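Local coordinates for 2,5-dihydroxypyridine 5,6-dioxygenase (PDB 7CUP), which catalyses the iron-dependent dioxygenolytic cleavage of the 2,5-dihydroxypyridine ring between carbons 5 and 6, giving N-formylmaleamate in aerobic nicotinate degradation, at residues A[194-199]-A[263-268]; A[300-305]-A[318-323]; A[9-14]-A[128-133]. All blocks are in the same frame, centred on the assembly; numbering follows the deposited sequence.

In the fold
From the N terminus, helix 5-18 leads into the parallel sheet, and contact 3 closes the first long loop when residues 128-133 return to pack on residues 9-14, joining that helix to the end of helix 126-131 in the parallel-sheet part of the chain, away from the iron. Only then does contact 1 open: 63 residues, among them helix 243-253, separate 194-199 from 263-268. Contact 2 follows in series, a short connection bringing strand 319-323 back beside strand 299-303. None of the three loops nests or crosses. Contacts 1 and 2 share one antiparallel sheet, where strands 263-269 and 299-303 are neighbours, and both reach the iron; contact 3 lies about 27 Å from each, centre to centre.

Contact 1 (A[194-199]-A[263-268]); sequences FLFTWP and ISHIGW. With FE (Fe (III) ion), chain G.
Thr197 and Ile266 hold the two strands together as a hydrogen-bonded antiparallel pair: Thr197 N reaches Ile266 O and Ile266 N returns to Thr197 O, each at 2.9 Å. Further along, Leu195 and Trp268 form a second such pair, less even, with Trp268 N to Leu195 O at 3.1 Å and a weak bond from Leu195 N to Trp268 O. Between them Phe196 faces Gly267, whose lack of a side chain lets the backbones close to 3.8 Å from Phe196 CA to Gly267 CA. CA-H...O contacts add to the seam, such as Gly267 CA to Leu195 O.

Apolar contacts come next. On the side of Leu195, Thr197 and Trp268, the CD2 branch of Leu195 sits over the centre of the Trp268 six-membered ring in a CH-pi contact, 3.8 Å from CD2 to the centroid. Past the strand end, Pro199 CD meets Ile266 CD1.

On the Phe196 side His265 CB meets two aromatic rings. It lies over one face of the Trp198 indole, offset toward the rim, while Phe196 CD1 comes within 3.5 Å of His265 CB and the Phe196 and imidazole planes stand 45° apart. The first torsion of His265 (chi1 62°) sets CG between the backbone N and the carbonyl carbon. At the far end of the imidazole, His265 NE2 binds the iron at 2.2 Å. Asp320, His318 and Ser302 also bind this metal.

Strand 175-177 borders the pair beyond Phe194 and Phe196, and strand 299-303 lies beyond Ser264 and Ile266; helix 136-151 covers Leu195, Thr197 and Trp268.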
loop_
_atom_site.group_PDB
_atom_site.type_symbol
_atom_site.label_atom_id
_atom_site.label_comp_id
_atom_site.label_asym_id
_atom_site.label_seq_id
_atom_site.Cartn_x
_atom_site.Cartn_y
_atom_site.Cartn_z
ATOM N N PHE A 194 10.967 -33.957 -13.246
ATOM C CA PHE A 194 12.162 -34.803 -12.978
ATOM C C PHE A 194 11.836 -35.860 -11.920
ATOM O O PHE A 194 10.687 -35.945 -11.414
ATOM C CB PHE A 194 13.353 -33.922 -12.581
ATOM C CG PHE A 194 13.185 -33.124 -11.315
ATOM C CD1 PHE A 194 12.450 -31.938 -11.308
ATOM C CD2 PHE A 194 13.817 -33.512 -10.142
ATOM C CE1 PHE A 194 12.313 -31.197 -10.138
ATOM C CE2 PHE A 194 13.704 -32.747 -8.980
ATOM C CZ PHE A 194 12.937 -31.601 -8.978
ATOM N N LEU A 195 12.834 -36.668 -11.578
ATOM C CA LEU A 195 12.655 -37.805 -10.652
ATOM C C LEU A 195 14.005 -38.148 -10.016
ATOM O O LEU A 195 15.056 -37.759 -10.563
ATOM C CB LEU A 195 12.007 -38.981 -11.405
ATOM C CG LEU A 195 12.938 -39.948 -12.156
ATOM C CD1 LEU A 195 12.222 -41.260 -12.476
ATOM C CD2 LEU A 195 13.448 -39.301 -13.434
ATOM N N PHE A 196 13.955 -38.824 -8.872
ATOM C CA PHE A 196 15.136 -39.165 -8.059
ATOM C C PHE A 196 14.795 -40.306 -7.088
ATOM O O PHE A 196 13.598 -40.578 -6.863
ATOM C CB PHE A 196 15.605 -37.920 -7.305
ATOM C CG PHE A 196 14.507 -37.197 -6.563
ATOM C CD1 PHE A 196 14.197 -37.529 -5.251
ATOM C CD2 PHE A 196 13.791 -36.184 -7.176
ATOM C CE1 PHE A 196 13.196 -36.859 -4.567
ATOM C CE2 PHE A 196 12.783 -35.518 -6.494
ATOM C CZ PHE A 196 12.474 -35.863 -5.197
ATOM N N THR A 197 15.839 -40.971 -6.590
ATOM C CA THR A 197 15.828 -41.879 -5.417
ATOM C C THR A 197 16.898 -41.436 -4.433
ATOM O O THR A 197 17.431 -40.323 -4.589
ATOM C CB THR A 197 16.201 -43.343 -5.715
ATOM O OG1 THR A 197 16.237 -43.640 -7.110
ATOM C CG2 THR A 197 15.276 -44.283 -4.984
ATOM N N TRP A 198 17.188 -42.307 -3.467
ATOM C CA TRP A 198 18.333 -42.213 -2.545
ATOM C C TRP A 198 19.176 -43.464 -2.743
ATOM O O TRP A 198 18.643 -44.517 -3.067
ATOM C CB TRP A 198 17.818 -42.062 -1.108
ATOM C CG TRP A 198 17.083 -40.780 -0.883
ATOM C CD1 TRP A 198 17.512 -39.714 -0.147
ATOM C CD2 TRP A 198 15.772 -40.438 -1.365
ATOM N NE1 TRP A 198 16.573 -38.724 -0.166
ATOM C CE2 TRP A 198 15.496 -39.137 -0.901
ATOM C CE3 TRP A 198 14.793 -41.117 -2.101
ATOM C CZ2 TRP A 198 14.286 -38.500 -1.150
ATOM C CZ3 TRP A 198 13.599 -40.485 -2.364
ATOM C CH2 TRP A 198 13.358 -39.187 -1.901
ATOM N N PRO A 199 20.510 -43.383 -2.611
ATOM C CA PRO A 199 21.333 -44.592 -2.591
ATOM C C PRO A 199 21.058 -45.386 -1.301
ATOM O O PRO A 199 20.674 -44.787 -0.282
ATOM C CB PRO A 199 22.770 -44.062 -2.585
ATOM C CG PRO A 199 22.660 -42.664 -1.969
ATOM C CD PRO A 199 21.282 -42.158 -2.350
ATOM N N ILE A 263 25.469 -38.099 0.800
ATOM C CA ILE A 263 24.720 -38.030 -0.472
ATOM C C ILE A 263 23.264 -38.385 -0.197
ATOM O O ILE A 263 22.982 -39.433 0.447
ATOM C CB ILE A 263 25.330 -38.912 -1.554
ATOM C CG1 ILE A 263 26.799 -38.560 -1.799
ATOM C CG2 ILE A 263 24.515 -38.805 -2.826
ATOM C CD1 ILE A 263 27.055 -37.120 -2.268
ATOM N N SER A 264 22.371 -37.502 -0.644
ATOM C CA SER A 264 20.902 -37.642 -0.516
ATOM C C SER A 264 20.350 -38.095 -1.866
ATOM O O SER A 264 20.696 -39.187 -2.310
ATOM C CB SER A 264 20.285 -36.361 -0.004
ATOM O OG SER A 264 20.336 -36.348 1.417
ATOM N N HIS A 265 19.503 -37.308 -2.518
ATOM C CA HIS A 265 18.746 -37.810 -3.682
ATOM C C HIS A 265 19.636 -37.742 -4.920
ATOM O O HIS A 265 20.594 -36.935 -4.946
ATOM C CB HIS A 265 17.374 -37.130 -3.789
ATOM C CG HIS A 265 17.411 -35.661 -3.995
ATOM N ND1 HIS A 265 17.599 -35.101 -5.243
ATOM C CD2 HIS A 265 17.255 -34.642 -3.127
ATOM C CE1 HIS A 265 17.575 -33.785 -5.140
ATOM N NE2 HIS A 265 17.372 -33.484 -3.849
ATOM N N ILE A 266 19.355 -38.613 -5.883
ATOM C CA ILE A 266 20.141 -38.790 -7.129
ATOM C C ILE A 266 19.103 -39.070 -8.191
ATOM O O ILE A 266 18.163 -39.801 -7.884
ATOM C CB ILE A 266 21.177 -39.925 -6.947
ATOM C CG1 ILE A 266 20.543 -41.205 -6.405
ATOM C CG2 ILE A 266 22.300 -39.480 -6.038
ATOM C CD1 ILE A 266 21.475 -42.403 -6.442
ATOM N N GLY A 267 19.193 -38.443 -9.347
ATOM C CA GLY A 267 18.133 -38.597 -10.347
ATOM C C GLY A 267 18.483 -37.858 -11.608
ATOM O O GLY A 267 19.639 -37.453 -11.749
ATOM N N TRP A 268 17.523 -37.674 -12.498
ATOM C CA TRP A 268 17.785 -36.972 -13.773
ATOM C C TRP A 268 16.571 -36.139 -14.182
ATOM O O TRP A 268 15.473 -36.386 -13.670
ATOM C CB TRP A 268 18.269 -37.960 -14.845
ATOM C CG TRP A 268 17.273 -38.940 -15.376
ATOM C CD1 TRP A 268 16.564 -38.820 -16.530
ATOM C CD2 TRP A 268 16.898 -40.211 -14.813
ATOM N NE1 TRP A 268 15.748 -39.904 -16.704
ATOM C CE2 TRP A 268 15.950 -40.784 -15.683
ATOM C CE3 TRP A 268 17.279 -40.921 -13.675
ATOM C CZ2 TRP A 268 15.381 -42.038 -15.462
ATOM C CZ3 TRP A 268 16.691 -42.145 -13.431
ATOM C CH2 TRP A 268 15.763 -42.696 -14.318
HETATM FE FE FE G . 18.141 -31.999 -2.397
HETATM O O HOH W 1 17.580 -32.959 -0.326
HETATM O O HOH W 2 16.160 -30.916 -2.908
#

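Contact 2 (A[300-305]-A[318-323]); sequences LFSTGP and HLDIPL. With FE (Fe (III) ion), chain G.
Ser302, His318 and Asp320 converge on one iron from the two segments. Ser302 OG is anti to its backbone N (chi1 179°) and lies near the plane of the His318 imidazole, at its edge; the two side chains are neighbours because both bind the metal, Ser302 OG at 2.3 Å and His318 NE2 at 2.2 Å. Behind the imidazole, His318 ND1 donates to Thr73 O, a second-shell support. Asp320 gives the iron OD1 alone, at 2.3 Å. Its OD2 accepts a hydrogen bond from iron-bound water 2 and forms a salt bridge with Arg293, which should steady the carboxylate.

Leu319 O takes two donors, Thr303 N and Ser302 OG; the one from Ser302 OG, 2.8 Å long and tilted from the carbonyl plane, helps to orient the hydroxyl, whose oxygen is also bound to the iron.

On the other face Ile321 lies across the Phe301 ring: its CB stands over one face, offset toward the rim, and its CG2 is 3.5 Å from Phe301 CE1. Their backbones pair through both N-H groups, Ile321 N to Phe301 O being the shorter at 2.8 Å.

With His265 from the adjoining strand this makes a non-heme iron site with a two-His-one-carboxylate ligand set joined by Ser302: the histidines are trans to each other, Asp320 OD1 stands opposite water 1, Ser302 OG opposite water 2, and the waters are adjacent.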
loop_
_atom_site.group_PDB
_atom_site.type_symbol
_atom_site.label_atom_id
_atom_site.label_comp_id
_atom_site.label_asym_id
_atom_site.label_seq_id
_atom_site.Cartn_x
_atom_site.Cartn_y
_atom_site.Cartn_z
ATOM N N LEU A 300 21.168 -34.863 -11.259
ATOM C CA LEU A 300 20.979 -34.029 -10.057
ATOM C C LEU A 300 21.250 -34.908 -8.860
ATOM O O LEU A 300 20.513 -35.894 -8.678
ATOM C CB LEU A 300 19.546 -33.494 -10.017
ATOM C CG LEU A 300 19.217 -32.613 -8.816
ATOM C CD1 LEU A 300 20.074 -31.346 -8.813
ATOM C CD2 LEU A 300 17.734 -32.260 -8.811
ATOM N N PHE A 301 22.228 -34.530 -8.060
ATOM C CA PHE A 301 22.398 -35.130 -6.724
ATOM C C PHE A 301 22.280 -34.039 -5.675
ATOM O O PHE A 301 22.385 -32.847 -6.003
ATOM C CB PHE A 301 23.714 -35.896 -6.594
ATOM C CG PHE A 301 24.972 -35.083 -6.658
ATOM C CD1 PHE A 301 25.440 -34.606 -7.871
ATOM C CD2 PHE A 301 25.701 -34.823 -5.509
ATOM C CE1 PHE A 301 26.612 -33.870 -7.929
ATOM C CE2 PHE A 301 26.877 -34.092 -5.575
ATOM C CZ PHE A 301 27.328 -33.622 -6.785
ATOM N N SER A 302 22.105 -34.490 -4.443
ATOM C CA SER A 302 21.891 -33.628 -3.275
ATOM C C SER A 302 22.746 -34.132 -2.107
ATOM O O SER A 302 23.223 -35.295 -2.162
ATOM C CB SER A 302 20.421 -33.576 -2.943
ATOM O OG SER A 302 20.230 -32.760 -1.801
ATOM N N THR A 303 22.920 -33.276 -1.099
ATOM C CA THR A 303 23.717 -33.560 0.115
ATOM C C THR A 303 22.890 -33.215 1.353
ATOM O O THR A 303 21.972 -32.372 1.245
ATOM C CB THR A 303 25.036 -32.790 0.102
ATOM O OG1 THR A 303 24.768 -31.401 0.319
ATOM C CG2 THR A 303 25.809 -33.009 -1.180
ATOM N N GLY A 304 23.234 -33.841 2.480
ATOM C CA GLY A 304 22.705 -33.523 3.811
ATOM C C GLY A 304 21.527 -34.422 4.177
ATOM O O GLY A 304 21.626 -35.646 4.097
ATOM N N PRO A 305 20.381 -33.827 4.579
ATOM C CA PRO A 305 19.321 -34.561 5.267
ATOM C C PRO A 305 18.627 -35.586 4.364
ATOM O O PRO A 305 18.547 -35.377 3.166
ATOM C CB PRO A 305 18.313 -33.473 5.672
ATOM C CG PRO A 305 18.561 -32.329 4.693
ATOM C CD PRO A 305 20.038 -32.408 4.356
ATOM N N HIS A 318 21.907 -28.227 3.110
ATOM C CA HIS A 318 21.337 -28.895 1.920
ATOM C C HIS A 318 21.880 -28.266 0.630
ATOM O O HIS A 318 21.694 -27.039 0.420
ATOM C CB HIS A 318 19.818 -28.811 2.005
ATOM C CG HIS A 318 19.169 -29.272 0.754
ATOM N ND1 HIS A 318 18.504 -28.414 -0.085
ATOM C CD2 HIS A 318 19.153 -30.482 0.172
ATOM C CE1 HIS A 318 18.074 -29.073 -1.132
ATOM N NE2 HIS A 318 18.452 -30.341 -0.991
ATOM N N LEU A 319 22.491 -29.078 -0.236
ATOM C CA LEU A 319 22.934 -28.655 -1.596
ATOM C C LEU A 319 22.247 -29.512 -2.655
ATOM O O LEU A 319 22.050 -30.717 -2.412
ATOM C CB LEU A 319 24.453 -28.782 -1.719
ATOM C CG LEU A 319 25.257 -28.039 -0.660
ATOM C CD1 LEU A 319 26.743 -28.303 -0.871
ATOM C CD2 LEU A 319 24.973 -26.538 -0.672
ATOM N N ASP A 320 21.820 -28.869 -3.745
ATOM C CA ASP A 320 21.362 -29.494 -5.009
ATOM C C ASP A 320 22.391 -29.134 -6.059
ATOM O O ASP A 320 22.724 -27.925 -6.197
ATOM C CB ASP A 320 19.958 -29.047 -5.408
ATOM C CG ASP A 320 18.889 -29.733 -4.579
ATOM O OD1 ASP A 320 19.184 -30.802 -4.060
ATOM O OD2 ASP A 320 17.799 -29.169 -4.431
ATOM N N ILE A 321 22.879 -30.146 -6.766
ATOM C CA ILE A 321 23.998 -29.991 -7.733
ATOM C C ILE A 321 23.651 -30.745 -9.008
ATOM O O ILE A 321 23.757 -31.966 -9.039
ATOM C CB ILE A 321 25.311 -30.497 -7.119
ATOM C CG1 ILE A 321 25.625 -29.755 -5.824
ATOM C CG2 ILE A 321 26.422 -30.392 -8.145
ATOM C CD1 ILE A 321 26.822 -30.297 -5.055
ATOM N N PRO A 322 23.242 -30.042 -10.083
ATOM C CA PRO A 322 23.062 -30.644 -11.402
ATOM C C PRO A 322 24.349 -30.647 -12.239
ATOM O O PRO A 322 25.049 -29.665 -12.263
ATOM C CB PRO A 322 22.022 -29.753 -12.092
ATOM C CG PRO A 322 22.096 -28.415 -11.359
ATOM C CD PRO A 322 22.856 -28.622 -10.072
ATOM N N LEU A 323 24.606 -31.751 -12.936
ATOM C CA LEU A 323 25.770 -31.901 -13.844
ATOM C C LEU A 323 25.260 -32.084 -15.267
ATOM O O LEU A 323 24.237 -32.789 -15.452
ATOM C CB LEU A 323 26.603 -33.100 -13.395
ATOM C CG LEU A 323 26.989 -33.105 -11.933
ATOM C CD1 LEU A 323 27.703 -34.398 -11.604
ATOM C CD2 LEU A 323 27.855 -31.896 -11.595
HETATM FE FE FE G . 18.141 -31.999 -2.397
HETATM O O HOH W 2 16.160 -30.916 -2.908
HETATM O O HOH W 1 17.580 -32.959 -0.326
#

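Contact 3 (A[9-14]-A[128-133]); sequences TQMFEH and VLARML
Met11 is the bump that reaches across to helix 126-131: its methyl CE rests on the backbone at the turn of Leu129 and Ala130, 3.3 Å from Ala130 N. The hollow is walled by Leu129 CB and Ala130 CB, each 3.7 Å from Met11 CE, and SD lies against Ala130 CB as well. A bend at chi3 (57°) turns CE into this seat.

In the chain, helix 5-18 comes before strand 26-31 and helix 126-131 after strand 118-121, so the contact joins the helix before the first strand to the one after the fourth strand in sequence of an alpha/beta unit built on a parallel sheet.

From residues 128-133, Leu133, just past the helix end, projects back at residues 9-14. Its CD1 meets Met11 CG at 3.9 Å, and its CG and CD2 approach His14 CD2, CG at 3.8 Å, so the leucine fits between the methionine stem and the imidazole. His14 NE2 is hydrogen-bonded to Pro134 O. At the neighbouring residue, Phe12 CE1 comes only loosely to Leu129 CD1, its ring also meeting Trp190, and Ala130 packs on Asn63 of a second subunit.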
loop_
_atom_site.group_PDB
_atom_site.type_symbol
_atom_site.label_atom_id
_atom_site.label_comp_id
_atom_site.label_asym_id
_atom_site.label_seq_id
_atom_site.Cartn_x
_atom_site.Cartn_y
_atom_site.Cartn_z
ATOM N N THR A 9 -4.143 -15.808 -13.138
ATOM C CA THR A 9 -5.376 -16.481 -12.680
ATOM C C THR A 9 -5.686 -17.632 -13.639
ATOM O O THR A 9 -5.949 -18.731 -13.162
ATOM C CB THR A 9 -6.524 -15.474 -12.604
ATOM O OG1 THR A 9 -6.116 -14.573 -11.591
ATOM C CG2 THR A 9 -7.850 -16.099 -12.250
ATOM N N GLN A 10 -5.636 -17.410 -14.948
ATOM C CA GLN A 10 -5.925 -18.499 -15.944
ATOM C C GLN A 10 -4.936 -19.648 -15.788
ATOM O O GLN A 10 -5.364 -20.820 -15.925
ATOM C CB GLN A 10 -5.855 -18.051 -17.399
ATOM C CG GLN A 10 -7.161 -17.465 -17.881
ATOM C CD GLN A 10 -6.962 -16.762 -19.196
ATOM O OE1 GLN A 10 -6.189 -17.225 -20.040
ATOM N NE2 GLN A 10 -7.642 -15.632 -19.359
ATOM N N MET A 11 -3.669 -19.333 -15.539
ATOM C CA MET A 11 -2.641 -20.384 -15.321
ATOM C C MET A 11 -3.061 -21.196 -14.095
ATOM O O MET A 11 -2.967 -22.443 -14.158
ATOM C CB MET A 11 -1.236 -19.808 -15.125
ATOM C CG MET A 11 -0.597 -19.305 -16.439
ATOM S SD MET A 11 0.645 -18.026 -16.185
ATOM C CE MET A 11 1.763 -18.868 -15.076
ATOM N N PHE A 12 -3.463 -20.535 -13.006
ATOM C CA PHE A 12 -3.822 -21.256 -11.760
ATOM C C PHE A 12 -5.098 -22.077 -11.994
ATOM O O PHE A 12 -5.208 -23.212 -11.459
ATOM C CB PHE A 12 -3.940 -20.337 -10.545
ATOM C CG PHE A 12 -2.670 -20.252 -9.732
ATOM C CD1 PHE A 12 -1.659 -19.364 -10.073
ATOM C CD2 PHE A 12 -2.463 -21.096 -8.651
ATOM C CE1 PHE A 12 -0.494 -19.299 -9.321
ATOM C CE2 PHE A 12 -1.291 -21.036 -7.908
ATOM C CZ PHE A 12 -0.316 -20.126 -8.236
ATOM N N GLU A 13 -6.039 -21.591 -12.800
ATOM C CA GLU A 13 -7.214 -22.426 -13.170
ATOM C C GLU A 13 -6.726 -23.701 -13.865
ATOM O O GLU A 13 -7.230 -24.783 -13.506
ATOM C CB GLU A 13 -8.200 -21.697 -14.073
ATOM C CG GLU A 13 -8.865 -20.561 -13.355
ATOM C CD GLU A 13 -9.725 -19.705 -14.258
ATOM O OE1 GLU A 13 -10.734 -20.251 -14.757
ATOM O OE2 GLU A 13 -9.405 -18.487 -14.410
ATOM N N HIS A 14 -5.816 -23.588 -14.834
ATOM C CA HIS A 14 -5.270 -24.750 -15.588
ATOM C C HIS A 14 -4.637 -25.767 -14.627
ATOM O O HIS A 14 -5.030 -26.962 -14.647
ATOM C CB HIS A 14 -4.299 -24.284 -16.677
ATOM C CG HIS A 14 -3.524 -25.406 -17.286
ATOM N ND1 HIS A 14 -4.029 -26.175 -18.309
ATOM C CD2 HIS A 14 -2.276 -25.862 -17.052
ATOM C CE1 HIS A 14 -3.141 -27.075 -18.665
ATOM N NE2 HIS A 14 -2.050 -26.904 -17.911
ATOM N N VAL A 128 8.262 -17.670 -14.765
ATOM C CA VAL A 128 8.862 -19.028 -14.712
ATOM C C VAL A 128 7.699 -20.017 -14.678
ATOM O O VAL A 128 7.782 -21.053 -15.379
ATOM C CB VAL A 128 9.768 -19.159 -13.479
ATOM C CG1 VAL A 128 10.246 -20.598 -13.245
ATOM C CG2 VAL A 128 10.940 -18.203 -13.585
ATOM N N LEU A 129 6.664 -19.701 -13.896
ATOM C CA LEU A 129 5.452 -20.541 -13.820
ATOM C C LEU A 129 4.842 -20.683 -15.226
ATOM O O LEU A 129 4.338 -21.789 -15.526
ATOM C CB LEU A 129 4.439 -19.951 -12.838
ATOM C CG LEU A 129 4.795 -19.951 -11.350
ATOM C CD1 LEU A 129 3.610 -19.465 -10.558
ATOM C CD2 LEU A 129 5.219 -21.324 -10.866
ATOM N N ALA A 130 4.854 -19.627 -16.055
ATOM C CA ALA A 130 4.257 -19.648 -17.420
ATOM C C ALA A 130 5.129 -20.475 -18.355
ATOM O O ALA A 130 4.575 -21.282 -19.129
ATOM C CB ALA A 130 4.045 -18.264 -17.977
ATOM N N ARG A 131 6.448 -20.330 -18.256
ATOM C CA ARG A 131 7.385 -20.995 -19.193
ATOM C C ARG A 131 7.365 -22.514 -18.960
ATOM O O ARG A 131 7.565 -23.225 -19.929
ATOM C CB ARG A 131 8.796 -20.420 -19.028
ATOM C CG ARG A 131 9.837 -21.019 -19.967
ATOM C CD ARG A 131 11.110 -20.193 -20.029
ATOM N NE ARG A 131 11.669 -19.766 -18.739
ATOM C CZ ARG A 131 12.436 -20.507 -17.959
ATOM N NH1 ARG A 131 12.685 -21.772 -18.266
ATOM N NH2 ARG A 131 12.911 -19.998 -16.841
ATOM N N MET A 132 7.201 -22.991 -17.712
ATOM C CA MET A 132 7.091 -24.442 -17.415
ATOM C C MET A 132 5.673 -24.777 -16.905
ATOM O O MET A 132 5.539 -25.579 -16.003
ATOM C CB MET A 132 8.186 -24.872 -16.436
ATOM C CG MET A 132 9.535 -24.741 -17.056
ATOM S SD MET A 132 10.886 -25.059 -15.956
ATOM C CE MET A 132 11.078 -23.464 -15.147
ATOM N N LEU A 133 4.647 -24.182 -17.493
ATOM C CA LEU A 133 3.229 -24.504 -17.165
ATOM C C LEU A 133 3.013 -26.004 -17.356
ATOM O O LEU A 133 3.335 -26.549 -18.414
ATOM C CB LEU A 133 2.317 -23.720 -18.100
ATOM C CG LEU A 133 0.835 -23.828 -17.777
ATOM C CD1 LEU A 133 0.514 -23.095 -16.485
ATOM C CD2 LEU A 133 0.024 -23.289 -18.941
#